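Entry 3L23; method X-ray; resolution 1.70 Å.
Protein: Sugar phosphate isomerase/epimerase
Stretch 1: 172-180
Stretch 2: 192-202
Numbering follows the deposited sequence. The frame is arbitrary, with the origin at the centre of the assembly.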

ATOM      1  N   ASN A 172      13.491   6.900   8.946  1.00 32.60           N
ATOM      2  CA  ASN A 172      14.321   6.978  10.134  1.00 33.34           C
ATOM      3  C   ASN A 172      15.658   6.257   9.863  1.00 33.16           C
ATOM      4  O   ASN A 172      15.717   5.309   9.105  1.00 30.97           O
ATOM      5  CB  ASN A 172      13.673   6.280  11.325  1.00 34.93           C
ATOM      6  CG  ASN A 172      12.451   6.999  11.874  1.00 37.93           C
ATOM      7  OD1 ASN A 172      12.272   8.199  11.713  1.00 45.65           O
ATOM      8  ND2 ASN A 172      11.610   6.241  12.548  1.00 44.36           N
ATOM      9  N   ARG A 173      16.719   6.691  10.523  1.00 32.91           N
ATOM     10  CA  ARG A 173      18.018   6.135  10.259  1.00 34.66           C
ATOM     11  C   ARG A 173      18.377   5.180  11.384  1.00 36.45           C
ATOM     12  O   ARG A 173      18.029   5.417  12.537  1.00 37.85           O
ATOM     13  CB  ARG A 173      19.077   7.251  10.129  1.00 34.37           C
ATOM     14  CG  ARG A 173      18.858   8.130   8.902  1.00 34.67           C
ATOM     15  CD  ARG A 173      19.796   9.357   8.847  1.00 35.33           C
ATOM     16  NE  ARG A 173      19.504  10.135   7.642  1.00 38.85           N
ATOM     17  CZ  ARG A 173      20.020   9.910   6.438  1.00 38.63           C
ATOM     18  NH1 ARG A 173      20.909   8.950   6.240  1.00 38.81           N
ATOM     19  NH2 ARG A 173      19.636  10.663   5.417  1.00 39.72           N
ATOM     20  N   VAL A 174      19.037   4.091  11.049  1.00 37.58           N
ATOM     21  CA  VAL A 174      19.619   3.252  12.078  1.00 39.65           C
ATOM     22  C   VAL A 174      21.070   3.684  12.166  1.00 41.03           C
ATOM     23  O   VAL A 174      21.824   3.649  11.176  1.00 41.60           O
ATOM     24  CB  VAL A 174      19.433   1.746  11.798  1.00 39.15           C
ATOM     25  CG1 VAL A 174      17.985   1.443  11.773  1.00 40.81           C
ATOM     26  CG2 VAL A 174      20.067   1.318  10.505  1.00 38.39           C
ATOM     27  N   ALA A 175      21.463   4.149  13.345  1.00 43.82           N
ATOM     28  CA  ALA A 175      22.843   4.612  13.569  1.00 45.55           C
ATOM     29  C   ALA A 175      23.371   3.976  14.822  1.00 46.99           C
ATOM     30  O   ALA A 175      22.643   3.873  15.809  1.00 48.48           O
ATOM     31  CB  ALA A 175      22.899   6.151  13.689  1.00 45.26           C
ATOM     32  N   THR A 176      24.631   3.562  14.793  1.00 47.91           N
ATOM     33  CA  THR A 176      25.281   3.011  15.974  1.00 48.53           C
ATOM     34  C   THR A 176      25.636   4.136  16.960  1.00 49.42           C
ATOM     35  O   THR A 176      25.530   5.331  16.639  1.00 48.78           O
ATOM     36  CB  THR A 176      26.561   2.235  15.600  1.00 48.72           C
ATOM     37  OG1 THR A 176      27.579   3.159  15.181  1.00 49.15           O
ATOM     38  CG2 THR A 176      26.294   1.199  14.485  1.00 45.85           C
ATOM     39  N   LYS A 177      26.077   3.753  18.156  1.00 50.46           N
ATOM     40  CA  LYS A 177      26.449   4.733  19.170  1.00 51.88           C
ATOM     41  C   LYS A 177      27.707   5.505  18.729  1.00 52.52           C
ATOM     42  O   LYS A 177      27.772   6.741  18.882  1.00 52.27           O
ATOM     43  CB  LYS A 177      26.661   4.046  20.525  1.00 51.71           C
ATOM     44  N   GLU A 178      28.681   4.765  18.170  1.00 53.35           N
ATOM     45  CA  GLU A 178      29.933   5.332  17.624  1.00 53.76           C
ATOM     46  C   GLU A 178      29.675   6.215  16.385  1.00 54.34           C
ATOM     47  O   GLU A 178      30.406   7.189  16.148  1.00 53.85           O
ATOM     48  CB  GLU A 178      30.930   4.216  17.299  1.00 53.67           C
ATOM     49  N   GLN A 179      28.644   5.869  15.601  1.00 55.07           N
ATOM     50  CA  GLN A 179      28.173   6.746  14.514  1.00 55.87           C
ATOM     51  C   GLN A 179      27.596   8.056  15.080  1.00 56.38           C
ATOM     52  O   GLN A 179      27.956   9.144  14.618  1.00 56.97           O
ATOM     53  CB  GLN A 179      27.123   6.056  13.618  1.00 55.94           C
ATOM     54  CG  GLN A 179      27.701   5.092  12.565  1.00 56.01           C
ATOM     55  CD  GLN A 179      26.623   4.299  11.802  1.00 56.89           C
ATOM     56  OE1 GLN A 179      25.608   3.894  12.369  1.00 57.23           O
ATOM     57  NE2 GLN A 179      26.861   4.062  10.514  1.00 58.29           N
ATOM     58  N   GLN A 180      26.721   7.956  16.085  1.00 56.74           N
ATOM     59  CA  GLN A 180      26.095   9.142  16.696  1.00 56.68           C
ATOM     60  C   GLN A 180      27.078   9.964  17.539  1.00 57.13           C
ATOM     61  O   GLN A 180      28.215   9.537  17.814  1.00 57.52           O
ATOM     62  CB  GLN A 180      24.893   8.725  17.549  1.00 56.83           C
HETATM   63  N   MSE A 192      22.755  17.187   9.982  1.00 63.98           N
HETATM   64  CA  MSE A 192      23.684  16.195   9.448  1.00 64.26           C
HETATM   65  C   MSE A 192      23.060  14.796   9.384  1.00 62.01           C
HETATM   66  O   MSE A 192      22.319  14.390  10.291  1.00 62.28           O
HETATM   67  CB  MSE A 192      24.932  16.183  10.315  1.00 64.21           C
HETATM   68  CG  MSE A 192      25.607  17.546  10.411  1.00 65.64           C
HETATM   69 SE   MSE A 192      26.433  17.827  12.174  0.75 70.29          SE
HETATM   70  CE  MSE A 192      24.700  17.663  13.294  1.00 69.21           C
ATOM     71  N   LYS A 193      23.359  14.074   8.306  1.00 59.61           N
ATOM     72  CA  LYS A 193      22.861  12.716   8.099  1.00 57.26           C
ATOM     73  C   LYS A 193      23.819  11.714   8.781  1.00 56.25           C
ATOM     74  O   LYS A 193      25.015  11.703   8.471  1.00 57.09           O
ATOM     75  CB  LYS A 193      22.775  12.435   6.600  1.00 57.83           C
ATOM     76  CG  LYS A 193      21.958  13.470   5.800  1.00 57.52           C
ATOM     77  CD  LYS A 193      21.802  13.048   4.331  1.00 57.75           C
ATOM     78  N   VAL A 194      23.335  10.928   9.743  1.00 53.90           N
ATOM     79  CA  VAL A 194      24.176   9.907  10.393  1.00 52.61           C
ATOM     80  C   VAL A 194      23.394   8.607  10.422  1.00 49.15           C
ATOM     81  O   VAL A 194      22.250   8.597  10.874  1.00 48.21           O
ATOM     82  CB  VAL A 194      24.639  10.292  11.829  1.00 52.62           C
ATOM     83  CG1 VAL A 194      23.458  10.506  12.767  1.00 53.76           C
ATOM     84  CG2 VAL A 194      25.576   9.223  12.392  1.00 53.44           C
ATOM     85  N   GLY A 195      24.021   7.522   9.963  1.00 45.67           N
ATOM     86  CA  GLY A 195      23.332   6.229   9.851  1.00 42.64           C
ATOM     87  C   GLY A 195      22.557   6.115   8.542  1.00 40.30           C
ATOM     88  O   GLY A 195      22.423   7.072   7.803  1.00 40.11           O
ATOM     89  N   ASP A 196      22.040   4.928   8.281  1.00 36.69           N
ATOM     90  CA  ASP A 196      21.382   4.608   7.025  1.00 35.12           C
ATOM     91  C   ASP A 196      19.887   4.635   7.182  1.00 32.50           C
ATOM     92  O   ASP A 196      19.381   4.118   8.174  1.00 30.33           O
ATOM     93  CB  ASP A 196      21.777   3.205   6.617  1.00 35.18           C
ATOM     94  CG  ASP A 196      23.245   3.061   6.453  1.00 37.18           C
ATOM     95  OD1 ASP A 196      23.770   3.676   5.504  1.00 38.62           O
ATOM     96  OD2 ASP A 196      23.887   2.364   7.284  1.00 39.43           O
ATOM     97  N   GLN A 197      19.173   5.174   6.186  1.00 30.62           N
ATOM     98  CA  GLN A 197      17.735   5.132   6.211  1.00 29.56           C
ATOM     99  C   GLN A 197      17.272   3.684   6.056  1.00 29.95           C
ATOM    100  O   GLN A 197      17.769   2.948   5.191  1.00 28.73           O
ATOM    101  CB  GLN A 197      17.132   6.009   5.106  1.00 28.90           C
ATOM    102  CG  GLN A 197      17.472   7.502   5.298  1.00 28.44           C
ATOM    103  CD  GLN A 197      16.817   8.426   4.295  1.00 29.28           C
ATOM    104  OE1 GLN A 197      16.357   9.514   4.667  1.00 30.94           O
ATOM    105  NE2 GLN A 197      16.739   7.984   3.018  1.00 28.79           N
ATOM    106  N   ILE A 198      16.297   3.297   6.867  1.00 29.43           N
ATOM    107  CA  ILE A 198      15.727   1.938   6.775  1.00 28.95           C
ATOM    108  C   ILE A 198      15.299   1.594   5.364  1.00 28.59           C
ATOM    109  O   ILE A 198      15.590   0.509   4.883  1.00 29.24           O
ATOM    110  CB  ILE A 198      14.570   1.728   7.819  1.00 27.81           C
ATOM    111  CG1 ILE A 198      15.126   1.737   9.231  1.00 28.94           C
ATOM    112  CG2 ILE A 198      13.816   0.401   7.568  1.00 29.14           C
ATOM    113  CD1 ILE A 198      14.069   2.005  10.298  1.00 29.61           C
ATOM    114  N   TYR A 199      14.608   2.500   4.669  1.00 28.95           N
ATOM    115  CA  TYR A 199      14.136   2.210   3.314  1.00 28.82           C
ATOM    116  C   TYR A 199      15.285   1.856   2.352  1.00 28.90           C
ATOM    117  O   TYR A 199      15.135   0.970   1.468  1.00 29.87           O
ATOM    118  CB  TYR A 199      13.350   3.416   2.803  1.00 29.44           C
ATOM    119  CG  TYR A 199      12.408   3.161   1.639  1.00 29.12           C
ATOM    120  CD1 TYR A 199      11.248   2.394   1.802  1.00 28.29           C
ATOM    121  CD2 TYR A 199      12.673   3.686   0.375  1.00 30.51           C
ATOM    122  CE1 TYR A 199      10.389   2.173   0.739  1.00 29.46           C
ATOM    123  CE2 TYR A 199      11.804   3.467  -0.678  1.00 29.64           C
ATOM    124  CZ  TYR A 199      10.689   2.720  -0.501  1.00 29.08           C
ATOM    125  OH  TYR A 199       9.816   2.469  -1.540  1.00 31.37           O
ATOM    126  N   ASP A 200      16.395   2.580   2.468  1.00 28.67           N
ATOM    127  CA  ASP A 200      17.598   2.273   1.663  1.00 29.36           C
ATOM    128  C   ASP A 200      18.136   0.878   1.944  1.00 29.74           C
ATOM    129  O   ASP A 200      18.558   0.197   1.021  1.00 29.05           O
ATOM    130  CB  ASP A 200      18.645   3.351   1.834  1.00 29.54           C
ATOM    131  CG  ASP A 200      18.149   4.669   1.326  1.00 30.56           C
ATOM    132  OD1 ASP A 200      17.408   4.628   0.333  1.00 30.04           O
ATOM    133  OD2 ASP A 200      18.456   5.724   1.890  1.00 28.81           O
ATOM    134  N   LEU A 201      18.093   0.440   3.198  1.00 30.14           N
ATOM    135  CA  LEU A 201      18.487  -0.909   3.547  1.00 30.54           C
ATOM    136  C   LEU A 201      17.497  -1.920   2.957  1.00 30.34           C
ATOM    137  O   LEU A 201      17.898  -3.015   2.535  1.00 30.52           O
ATOM    138  CB  LEU A 201      18.597  -1.089   5.070  1.00 30.53           C
ATOM    139  CG  LEU A 201      19.606  -0.195   5.808  1.00 30.67           C
ATOM    140  CD1 LEU A 201      19.453  -0.354   7.310  1.00 31.21           C
ATOM    141  CD2 LEU A 201      21.034  -0.462   5.312  1.00 30.03           C
HETATM  142  N   MSE A 202      16.207  -1.568   2.913  1.00 31.09           N
HETATM  143  CA  MSE A 202      15.207  -2.485   2.363  1.00 30.19           C
HETATM  144  C   MSE A 202      15.440  -2.698   0.878  1.00 30.79           C
HETATM  145  O   MSE A 202      15.373  -3.828   0.388  1.00 31.41           O
HETATM  146  CB  MSE A 202      13.782  -1.974   2.621  1.00 30.86           C
HETATM  147  CG  MSE A 202      13.360  -2.106   4.077  1.00 30.11           C
HETATM  148 SE   MSE A 202      11.493  -1.439   4.148  0.75 31.04          SE
HETATM  149  CE  MSE A 202      11.136  -1.983   5.966  1.00 31.07           C
TER
HETATM  150  O   HOH W   1      26.067   3.510   8.171  1.00 41.04           O

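What ties the two backbones together? A short antiparallel ladder does: Val174 N donates to Asp196 O at 2.9 Å, and Asp196 N returns the bond to Val174 O at 3.2 Å. Two residues along, beyond the Arg173–Gln197 pair, Ile198 N, at the start of the helix, donates to Asn172 O at 3.1 Å, so the ladder's hydrogen bonding runs on into the first turn. Between these bonds Arg173 faces Gln197 as a non-hydrogen-bonded pair, where the CA of Arg173 lies 3.2 Å from Asp196 O in a CA-H...O contact.

Why does Arg173 stretch out as it does? With chi1 at m and chi2 and chi3 both t, its chain is extended, and chi4 of -86° turns the guanidinium out of the line of the chain. NH1 thereby reaches Gly195 O, near the plane of the group, and donates a 2.9 Å hydrogen bond. The faces are covered by aliphatic carbon: Gln197 CG lies over one and Lys193 CG over the opposite one. Arginine suits this place because its long chain can reach across to the loop before the neighbouring strand and still present a flat, polar end; no residue here has more of its area covered by the other stretch.

What fills the other side of the sheet? Val174, buried, sets its two methyls against the helix: CG1 lies 3.8 Å from CG1 of Ile198, and CG2 lies 3.7 Å from CD1 of Leu201. Its chi1 of m gives each methyl its own partner, and Ile198 and Leu201, both m and t, bring those atoms within reach. A branched, wholly apolar residue serves well here, meeting two helix side chains without leaving a polar group unsatisfied.

Why is there a glycine at 195, and what closes the contact beside it? The backbone angles of Gly195, 85°/172°, would jam a CB against the preceding carbonyl, and an ideal CB would also clash with Val174 O at 2.5 Å and the CB of Ala175 at 2.7 Å. Nearby, Val194, with chi1 at p, places CG2 3.7 Å from Gln179 CB and 4.3 Å from Ala175 CB. Gln179 is held by its own turn: its OE1 accepts from Thr176 N at 2.6 Å, while its backbone N donates to Thr176 OG1 at 2.9 Å. With chi1 m and chi2 t, the Gln179 side chain carries OE1 back to Thr176 N and leaves NE2 for a weak 2.5 Å bond to a water, which donates to Asp196 OD2 at 2.6 Å and so bridges the stretches.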